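Local atomic coordinates of dihydroorotase (Saccharomyces cerevisiae S288C, PDB entry 6L0A), a protein that catalyses the reversible interconversion of N-carbamoyl-L-aspartate and dihydroorotate, the third step of de novo pyrimidine biosynthesis, using two zinc ions per subunit. Residues C[133-138]-C[310-315]; C[12-17]-C[178-183]. All coordinates share one frame; numbering follows the deposited sequence.

Interaction 1: residues C[133-138]-C[310-315]; sequences VLNLHG and SFYEVK. With ZN (zinc ion), chain L.
V133 and Y312 bring the two backbones to their nearest approach, CA to CA 7.7 Å, where the strand 133-136 meets the last turn of helix 300-312.

The CB of V133 points at the helix end, and both its methyls touch the aromatic rings there. CG2 comes within 3.9 Å of Y312 CE2, and the two side chains cross at about a right angle. With CG1 anti to the backbone N (chi1 173°), this methyl is carried to the edge of the F311 ring, close to the ring plane, while CG2 is left for Y312. F311 CE2 is 4.1 Å from V133 CG1. One valine thus packs against two neighbouring aromatic rings.

The polar part of the contact is N135. Its side chain and that of Y312 run towards each other from opposite directions. N135 ND2 donates to Y312 OH at 2.9 Å, with an N-H...O angle of 145°. The hydroxyl lies nearly in the amide plane, and amide and ring are only 15° apart. The amide is gripped at both ends: ND2 also donates to E179 OE2, and OD1 bonds to the hydroxyl of Y39. These bonds fix its rotation in a buried place.

Two residues further on, H137 binds a zinc ion through ND1 at 2.4 Å. The strand therefore joins the helix packing to the metal site. Just past Y312, E313 has positive phi and is the C-prime residue of a Schellman motif that ends the helix.

Strand 133-136 is bonded to strand 175-178, whose I177 touches V133, F311 and Y312. L134 faces helix 121-130 and L136 faces helix 156-170, while Y312 also meets the ring of Y39 from strand 37-40.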
ATOM      1  N   VAL C 133      12.223  27.279  13.722  1.00 17.42           N
ATOM      2  CA  VAL C 133      11.695  26.666  12.504  1.00 19.18           C
ATOM      3  C   VAL C 133      10.433  25.895  12.857  1.00 16.79           C
ATOM      4  O   VAL C 133      10.398  25.191  13.863  1.00 13.91           O
ATOM      5  CB  VAL C 133      12.746  25.742  11.859  1.00 16.39           C
ATOM      6  CG1 VAL C 133      12.133  24.963  10.693  1.00 15.99           C
ATOM      7  CG2 VAL C 133      13.973  26.543  11.419  1.00 17.79           C
ATOM      8  N   LEU C 134       9.385  26.031  12.047  1.00 13.51           N
ATOM      9  CA  LEU C 134       8.179  25.229  12.227  1.00 14.00           C
ATOM     10  C   LEU C 134       8.238  24.094  11.210  1.00 12.99           C
ATOM     11  O   LEU C 134       8.181  24.341  10.005  1.00 12.15           O
ATOM     12  CB  LEU C 134       6.917  26.072  12.047  1.00 13.93           C
ATOM     13  CG  LEU C 134       5.607  25.281  12.014  1.00 13.86           C
ATOM     14  CD1 LEU C 134       5.366  24.571  13.349  1.00 13.97           C
ATOM     15  CD2 LEU C 134       4.428  26.193  11.649  1.00 15.82           C
ATOM     16  N   ASN C 135       8.372  22.857  11.699  1.00 11.58           N
ATOM     17  CA  ASN C 135       8.443  21.668  10.856  1.00 10.95           C
ATOM     18  C   ASN C 135       7.059  21.048  10.757  1.00 10.65           C
ATOM     19  O   ASN C 135       6.449  20.739  11.776  1.00 11.64           O
ATOM     20  CB  ASN C 135       9.409  20.643  11.443  1.00  9.43           C
ATOM     21  CG  ASN C 135      10.731  21.255  11.849  1.00 16.54           C
ATOM     22  OD1 ASN C 135      10.932  21.611  13.009  1.00 16.23           O
ATOM     23  ND2 ASN C 135      11.650  21.339  10.905  1.00 13.91           N
ATOM     24  N   LEU C 136       6.587  20.829   9.537  1.00 10.28           N
ATOM     25  CA  LEU C 136       5.248  20.311   9.318  1.00 12.43           C
ATOM     26  C   LEU C 136       5.330  18.920   8.699  1.00 12.67           C
ATOM     27  O   LEU C 136       5.960  18.746   7.656  1.00 13.44           O
ATOM     28  CB  LEU C 136       4.459  21.245   8.405  1.00 13.27           C
ATOM     29  CG  LEU C 136       4.272  22.676   8.915  1.00 13.66           C
ATOM     30  CD1 LEU C 136       3.603  23.513   7.851  1.00 16.81           C
ATOM     31  CD2 LEU C 136       3.454  22.665  10.209  1.00 14.46           C
ATOM     32  N   HIS C 137       4.710  17.941   9.349  1.00 11.05           N
ATOM     33  CA  HIS C 137       4.311  16.713   8.669  1.00 12.85           C
ATOM     34  C   HIS C 137       3.026  17.065   7.941  1.00 10.66           C
ATOM     35  O   HIS C 137       1.944  17.080   8.533  1.00 13.55           O
ATOM     36  CB  HIS C 137       4.106  15.561   9.647  1.00 12.50           C
ATOM     37  CG  HIS C 137       3.783  14.267   8.971  1.00 14.50           C
ATOM     38  ND1 HIS C 137       4.570  13.138   9.099  1.00 15.22           N
ATOM     39  CD2 HIS C 137       2.765  13.925   8.143  1.00 14.91           C
ATOM     40  CE1 HIS C 137       4.043  12.156   8.389  1.00 15.35           C
ATOM     41  NE2 HIS C 137       2.948  12.606   7.798  1.00 12.75           N
ATOM     42  N   GLY C 138       3.151  17.429   6.670  1.00 14.28           N
ATOM     43  CA  GLY C 138       2.022  17.984   5.959  1.00 16.74           C
ATOM     44  C   GLY C 138       1.069  16.964   5.367  1.00 16.74           C
ATOM     45  O   GLY C 138       1.069  16.749   4.151  1.00 14.49           O
ATOM     46  N   SER C 310      22.472  26.536   5.715  1.00 19.64           N
ATOM     47  CA  SER C 310      22.041  27.915   5.501  1.00 20.46           C
ATOM     48  C   SER C 310      20.653  28.177   6.093  1.00 22.35           C
ATOM     49  O   SER C 310      20.432  29.204   6.748  1.00 21.74           O
ATOM     50  CB  SER C 310      22.067  28.239   4.002  1.00 22.16           C
ATOM     51  OG  SER C 310      21.433  29.479   3.722  1.00 26.68           O
ATOM     52  N   PHE C 311      19.704  27.262   5.866  1.00 18.85           N
ATOM     53  CA  PHE C 311      18.331  27.474   6.329  1.00 21.03           C
ATOM     54  C   PHE C 311      18.246  27.460   7.850  1.00 17.87           C
ATOM     55  O   PHE C 311      17.526  28.270   8.445  1.00 16.98           O
ATOM     56  CB  PHE C 311      17.408  26.400   5.733  1.00 19.05           C
ATOM     57  CG  PHE C 311      15.944  26.657   5.955  1.00 16.23           C
ATOM     58  CD1 PHE C 311      15.230  27.456   5.085  1.00 19.99           C
ATOM     59  CD2 PHE C 311      15.282  26.101   7.035  1.00 17.82           C
ATOM     60  CE1 PHE C 311      13.873  27.706   5.286  1.00 18.05           C
ATOM     61  CE2 PHE C 311      13.940  26.344   7.239  1.00 17.05           C
ATOM     62  CZ  PHE C 311      13.231  27.145   6.352  1.00 18.08           C
ATOM     63  N   TYR C 312      18.944  26.530   8.494  1.00 16.22           N
ATOM     64  CA  TYR C 312      18.928  26.459   9.946  1.00 17.29           C
ATOM     65  C   TYR C 312      19.944  27.410  10.564  1.00 20.20           C
ATOM     66  O   TYR C 312      20.028  27.489  11.795  1.00 19.97           O
ATOM     67  CB  TYR C 312      19.198  25.028  10.416  1.00 16.70           C
ATOM     68  CG  TYR C 312      17.960  24.146  10.433  1.00 17.34           C
ATOM     69  CD1 TYR C 312      17.557  23.444   9.298  1.00 17.29           C
ATOM     70  CD2 TYR C 312      17.191  24.024  11.586  1.00 19.52           C
ATOM     71  CE1 TYR C 312      16.409  22.637   9.324  1.00 15.75           C
ATOM     72  CE2 TYR C 312      16.064  23.224  11.625  1.00 16.77           C
ATOM     73  CZ  TYR C 312      15.673  22.538  10.493  1.00 19.21           C
ATOM     74  OH  TYR C 312      14.540  21.754  10.548  1.00 17.82           O
ATOM     75  N   GLU C 313      20.708  28.107   9.724  1.00 17.38           N
ATOM     76  CA  GLU C 313      21.721  29.077  10.146  1.00 23.17           C
ATOM     77  C   GLU C 313      22.661  28.469  11.183  1.00 26.21           C
ATOM     78  O   GLU C 313      22.856  28.998  12.279  1.00 25.01           O
ATOM     79  CB  GLU C 313      21.068  30.367  10.650  1.00 25.99           C
ATOM     80  CG  GLU C 313      20.194  30.995   9.565  1.00 23.98           C
ATOM     81  CD  GLU C 313      19.417  32.231  10.029  1.00 37.86           C
ATOM     82  OE1 GLU C 313      20.063  33.229  10.400  1.00 46.33           O
ATOM     83  OE2 GLU C 313      18.176  32.178  10.023  1.00 35.97           O
ATOM     84  N   VAL C 314      23.238  27.325  10.817  1.00 20.68           N
ATOM     85  CA  VAL C 314      24.185  26.609  11.661  1.00 22.09           C
ATOM     86  C   VAL C 314      25.520  27.337  11.607  1.00 27.01           C
ATOM     87  O   VAL C 314      26.030  27.634  10.522  1.00 24.30           O
ATOM     88  CB  VAL C 314      24.337  25.154  11.191  1.00 24.04           C
ATOM     89  CG1 VAL C 314      25.241  24.369  12.138  1.00 22.52           C
ATOM     90  CG2 VAL C 314      22.965  24.479  11.079  1.00 19.78           C
ATOM     91  N   LYS C 315      26.084  27.624  12.771  1.00 29.15           N
ATOM     92  CA  LYS C 315      27.343  28.348  12.877  1.00 30.33           C
ATOM     93  C   LYS C 315      28.462  27.394  13.269  1.00 30.81           C
ATOM     94  O   LYS C 315      28.239  26.384  13.941  1.00 25.07           O
ATOM     95  CB  LYS C 315      27.239  29.474  13.913  1.00 28.38           C
ATOM     96  CG  LYS C 315      26.046  30.394  13.732  1.00 28.11           C
ATOM     97  CD  LYS C 315      26.061  31.077  12.369  1.00 32.06           C
ATOM     98  CE  LYS C 315      24.928  32.094  12.240  1.00 35.88           C
ATOM     99  NZ  LYS C 315      24.863  32.719  10.884  1.00 37.82           N
TER
HETATM  100 ZN    ZN L 402       6.788  12.303   9.100  1.00 39.90          ZN

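Interaction 2: residues C[12-17]-C[178-183]; sequences DMHVHV and LEHCTS. With ZN (zinc ion), chain K; ZN (zinc ion), chain L; LMR ((2S)-2-hydroxybutanedioic acid), chain M.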
ATOM      1  N   ASP C  12      21.604  16.055   8.090  1.00 12.67           N
ATOM      2  CA  ASP C  12      20.343  15.339   7.905  1.00 11.95           C
ATOM      3  C   ASP C  12      19.338  16.045   8.806  1.00 10.75           C
ATOM      4  O   ASP C  12      19.396  15.930  10.036  1.00 11.84           O
ATOM      5  CB  ASP C  12      20.503  13.860   8.254  1.00 12.59           C
ATOM      6  CG  ASP C  12      19.195  13.098   8.198  1.00 13.84           C
ATOM      7  OD1 ASP C  12      18.144  13.707   7.894  1.00 15.48           O
ATOM      8  OD2 ASP C  12      19.234  11.884   8.465  1.00 17.71           O
ATOM      9  N   MET C  13      18.436  16.802   8.202  1.00 11.32           N
ATOM     10  CA  MET C  13      17.563  17.655   8.994  1.00 11.40           C
ATOM     11  C   MET C  13      16.254  16.969   9.388  1.00 11.74           C
ATOM     12  O   MET C  13      15.249  17.653   9.635  1.00 13.42           O
ATOM     13  CB  MET C  13      17.317  18.962   8.244  1.00 11.62           C
ATOM     14  CG  MET C  13      18.608  19.828   8.135  1.00 15.12           C
ATOM     15  SD  MET C  13      19.582  19.912   9.669  1.00 15.05           S
ATOM     16  CE  MET C  13      20.593  21.367   9.318  1.00 17.84           C
ATOM     17  N   HIS C  14      16.249  15.639   9.521  1.00 13.68           N
ATOM     18  CA  HIS C  14      15.032  14.936   9.953  1.00 10.78           C
ATOM     19  C   HIS C  14      15.413  13.521  10.413  1.00 11.37           C
ATOM     20  O   HIS C  14      15.384  12.584   9.620  1.00 14.86           O
ATOM     21  CB  HIS C  14      14.016  14.891   8.824  1.00 11.61           C
ATOM     22  CG  HIS C  14      12.627  14.564   9.277  1.00 12.80           C
ATOM     23  ND1 HIS C  14      11.521  15.271   8.855  1.00 17.84           N
ATOM     24  CD2 HIS C  14      12.163  13.610  10.121  1.00 15.08           C
ATOM     25  CE1 HIS C  14      10.436  14.762   9.415  1.00 15.95           C
ATOM     26  NE2 HIS C  14      10.796  13.750  10.183  1.00 15.79           N
ATOM     27  N   VAL C  15      15.732  13.380  11.704  1.00 10.37           N
ATOM     28  CA  VAL C  15      16.304  12.145  12.249  1.00 11.74           C
ATOM     29  C   VAL C  15      15.464  11.660  13.422  1.00 10.76           C
ATOM     30  O   VAL C  15      15.103  12.450  14.300  1.00 12.17           O
ATOM     31  CB  VAL C  15      17.770  12.348  12.697  1.00 11.50           C
ATOM     32  CG1 VAL C  15      18.274  11.139  13.472  1.00 14.64           C
ATOM     33  CG2 VAL C  15      18.665  12.596  11.488  1.00 11.50           C
ATOM     34  N   HIS C  16      15.175  10.353  13.453  1.00 11.95           N
ATOM     35  CA  HIS C  16      14.613   9.685  14.622  1.00 10.32           C
ATOM     36  C   HIS C  16      15.660   8.756  15.224  1.00 13.11           C
ATOM     37  O   HIS C  16      16.166   7.862  14.533  1.00 14.12           O
ATOM     38  CB  HIS C  16      13.362   8.872  14.248  1.00 13.87           C
ATOM     39  CG  HIS C  16      12.219   9.704  13.746  1.00 12.68           C
ATOM     40  ND1 HIS C  16      11.277  10.261  14.585  1.00 14.31           N
ATOM     41  CD2 HIS C  16      11.874  10.076  12.490  1.00 14.73           C
ATOM     42  CE1 HIS C  16      10.403  10.946  13.864  1.00 12.82           C
ATOM     43  NE2 HIS C  16      10.743  10.850  12.588  1.00 15.42           N
ATOM     44  N   VAL C  17      15.972   8.936  16.512  1.00 15.36           N
ATOM     45  CA  VAL C  17      16.876   8.025  17.210  1.00 19.12           C
ATOM     46  C   VAL C  17      16.227   7.347  18.406  1.00 17.56           C
ATOM     47  O   VAL C  17      16.899   6.576  19.099  1.00 18.32           O
ATOM     48  CB  VAL C  17      18.188   8.716  17.649  1.00 15.03           C
ATOM     49  CG1 VAL C  17      19.035   9.112  16.435  1.00 13.31           C
ATOM     50  CG2 VAL C  17      17.890   9.907  18.544  1.00 16.19           C
ATOM     51  N   LEU C 178       8.095  22.110   4.877  1.00 12.04           N
ATOM     52  CA  LEU C 178       7.235  20.983   4.535  1.00 14.86           C
ATOM     53  C   LEU C 178       8.131  19.750   4.507  1.00 11.78           C
ATOM     54  O   LEU C 178       8.858  19.520   3.541  1.00 14.44           O
ATOM     55  CB  LEU C 178       6.541  21.225   3.199  1.00 12.85           C
ATOM     56  CG  LEU C 178       5.475  20.200   2.785  1.00 20.15           C
ATOM     57  CD1 LEU C 178       4.358  20.060   3.818  1.00 17.35           C
ATOM     58  CD2 LEU C 178       4.904  20.548   1.418  1.00 16.16           C
ATOM     59  N   GLU C 179       8.108  18.977   5.592  1.00 10.51           N
ATOM     60  CA  GLU C 179       9.012  17.848   5.732  1.00 12.90           C
ATOM     61  C   GLU C 179       8.648  16.734   4.752  1.00 13.35           C
ATOM     62  O   GLU C 179       7.495  16.585   4.347  1.00 12.98           O
ATOM     63  CB  GLU C 179       8.972  17.311   7.167  1.00 13.86           C
ATOM     64  CG  GLU C 179       9.442  18.313   8.231  1.00 13.86           C
ATOM     65  CD  GLU C 179      10.936  18.577   8.160  1.00 15.42           C
ATOM     66  OE1 GLU C 179      11.651  17.729   7.593  1.00 16.14           O
ATOM     67  OE2 GLU C 179      11.408  19.624   8.675  1.00 14.76           O
ATOM     68  N   HIS C 180       9.658  15.940   4.392  1.00 11.89           N
ATOM     69  CA  HIS C 180       9.536  14.770   3.519  1.00 14.53           C
ATOM     70  C   HIS C 180       8.417  14.856   2.487  1.00 15.09           C
ATOM     71  O   HIS C 180       7.435  14.100   2.563  1.00 14.66           O
ATOM     72  CB  HIS C 180       9.384  13.487   4.363  1.00 14.42           C
ATOM     73  CG  HIS C 180       8.453  13.602   5.537  1.00 16.74           C
ATOM     74  ND1 HIS C 180       7.167  14.090   5.435  1.00 15.66           N
ATOM     75  CD2 HIS C 180       8.618  13.249   6.835  1.00 21.14           C
ATOM     76  CE1 HIS C 180       6.590  14.056   6.625  1.00 15.81           C
ATOM     77  NE2 HIS C 180       7.449  13.549   7.493  1.00 17.41           N
ATOM     78  N   CYS C 181       8.563  15.760   1.513  1.00 11.64           N
ATOM     79  CA  CYS C 181       7.578  15.868   0.438  1.00 13.98           C
ATOM     80  C   CYS C 181       7.524  14.584  -0.366  1.00 13.34           C
ATOM     81  O   CYS C 181       8.558  13.952  -0.637  1.00 12.83           O
ATOM     82  CB  CYS C 181       7.901  17.027  -0.504  1.00 16.91           C
ATOM     83  SG  CYS C 181       7.554  18.641   0.188  1.00 30.16           S
ATOM     84  N   THR C 182       6.315  14.219  -0.799  1.00 11.33           N
ATOM     85  CA  THR C 182       6.160  12.995  -1.563  1.00 10.57           C
ATOM     86  C   THR C 182       5.397  13.152  -2.864  1.00 12.33           C
ATOM     87  O   THR C 182       5.289  12.174  -3.600  1.00 13.50           O
ATOM     88  CB  THR C 182       5.457  11.928  -0.718  1.00 11.72           C
ATOM     89  OG1 THR C 182       4.181  12.440  -0.301  1.00 11.47           O
ATOM     90  CG2 THR C 182       6.297  11.577   0.481  1.00 10.43           C
ATOM     91  N   SER C 183       4.850  14.332  -3.163  1.00 12.25           N
ATOM     92  CA  SER C 183       3.962  14.485  -4.308  1.00 14.24           C
ATOM     93  C   SER C 183       4.440  15.593  -5.232  1.00 17.66           C
ATOM     94  O   SER C 183       5.045  16.577  -4.793  1.00 16.34           O
ATOM     95  CB  SER C 183       2.534  14.787  -3.858  1.00 15.82           C
ATOM     96  OG  SER C 183       2.451  16.072  -3.271  1.00 18.33           O
TER
HETATM   97 ZN    ZN K 401       9.958  11.887  10.858  1.00 50.54          ZN
HETATM   98 ZN    ZN L 402       6.788  12.303   9.100  1.00 39.90          ZN
HETATM   99  C1  LMR M 403       7.075   9.670  10.345  1.00 29.84           C
HETATM  100  O1A LMR M 403       7.952  10.533  10.072  1.00 25.15           O
HETATM  101  O1B LMR M 403       5.946   9.838   9.840  1.00 19.55           O
HETATM  102  C2  LMR M 403       7.338   8.455  11.266  1.00 23.39           C
HETATM  103  O2  LMR M 403       7.205   7.184  10.661  1.00 22.49           O
HETATM  104  C3  LMR M 403       8.769   8.426  11.688  1.00 30.64           C
HETATM  105  C4  LMR M 403       8.649   7.609  12.954  1.00 17.56           C
HETATM  106  O4A LMR M 403       8.335   6.368  12.944  1.00 14.00           O
HETATM  107  O4B LMR M 403       8.864   8.266  13.981  1.00 17.06           O
HETATM  108  O   HOH W   1      14.115  19.940   8.727  1.00 16.16           O
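H14 and E179 bury the most surface here, with H180 next. H14 ND1 donates to E179 OE1 at 2.8 Å, with an N-H...O angle of 161°. The oxygen lies near the ring plane of H14, but the histidine comes from above the carboxylate plane, and the two planes are 68° apart. The glutamate chain is bent at chi2, which brings its carboxylate to ND1.

The bond at ND1 and the zinc at NE2, 2.1 Å away, together hold the H14 ring in its rotation. E179 is thus a second-shell residue. OE1 also takes a bond from T208. A water donates to both E179 OE2 and M13 O. With an alanine in place of E179, H14 ND1 would probably lose its acceptor and the ring one of its two holds against turning.

H180 binds the second zinc through NE2. Its CD2 lies 3.5 Å from H14 CE1, the ring planes 40° apart. CB of E179 sits over one face of H180. H16 NE2 joins H14 on the first zinc, and one carboxylate oxygen of malate, O1A, bridges both metals. The malate O4B lies over one face of the H16 ring.

D258 completes the zinc held by H14 and H16, H137 the one held by H180, and K98, probably as a carbamate, bridges the two. The His-X-His pair at the end of the first barrel strand is typical of the binuclear zinc centre of the amidohydrolase TIM barrel.

Both contacts are buried. Interaction 2 lies almost at the centre of the chain, and interaction 1 about 10 Å from it, between the barrel and a helix end. Segments 133-138 and 178-183 belong to neighbouring parallel strands and the turns after them, and L136 O is probably bonded to E179 N. N135 and E179 join the two contacts, and Y312 also packs on the methyl of M13. Interaction 1 is mainly apolar with one amide-hydroxyl bond. Interaction 2 is polar, built on histidines, a carboxylate and metals. H137 and H180 share one zinc, so the two contacts meet at the active site.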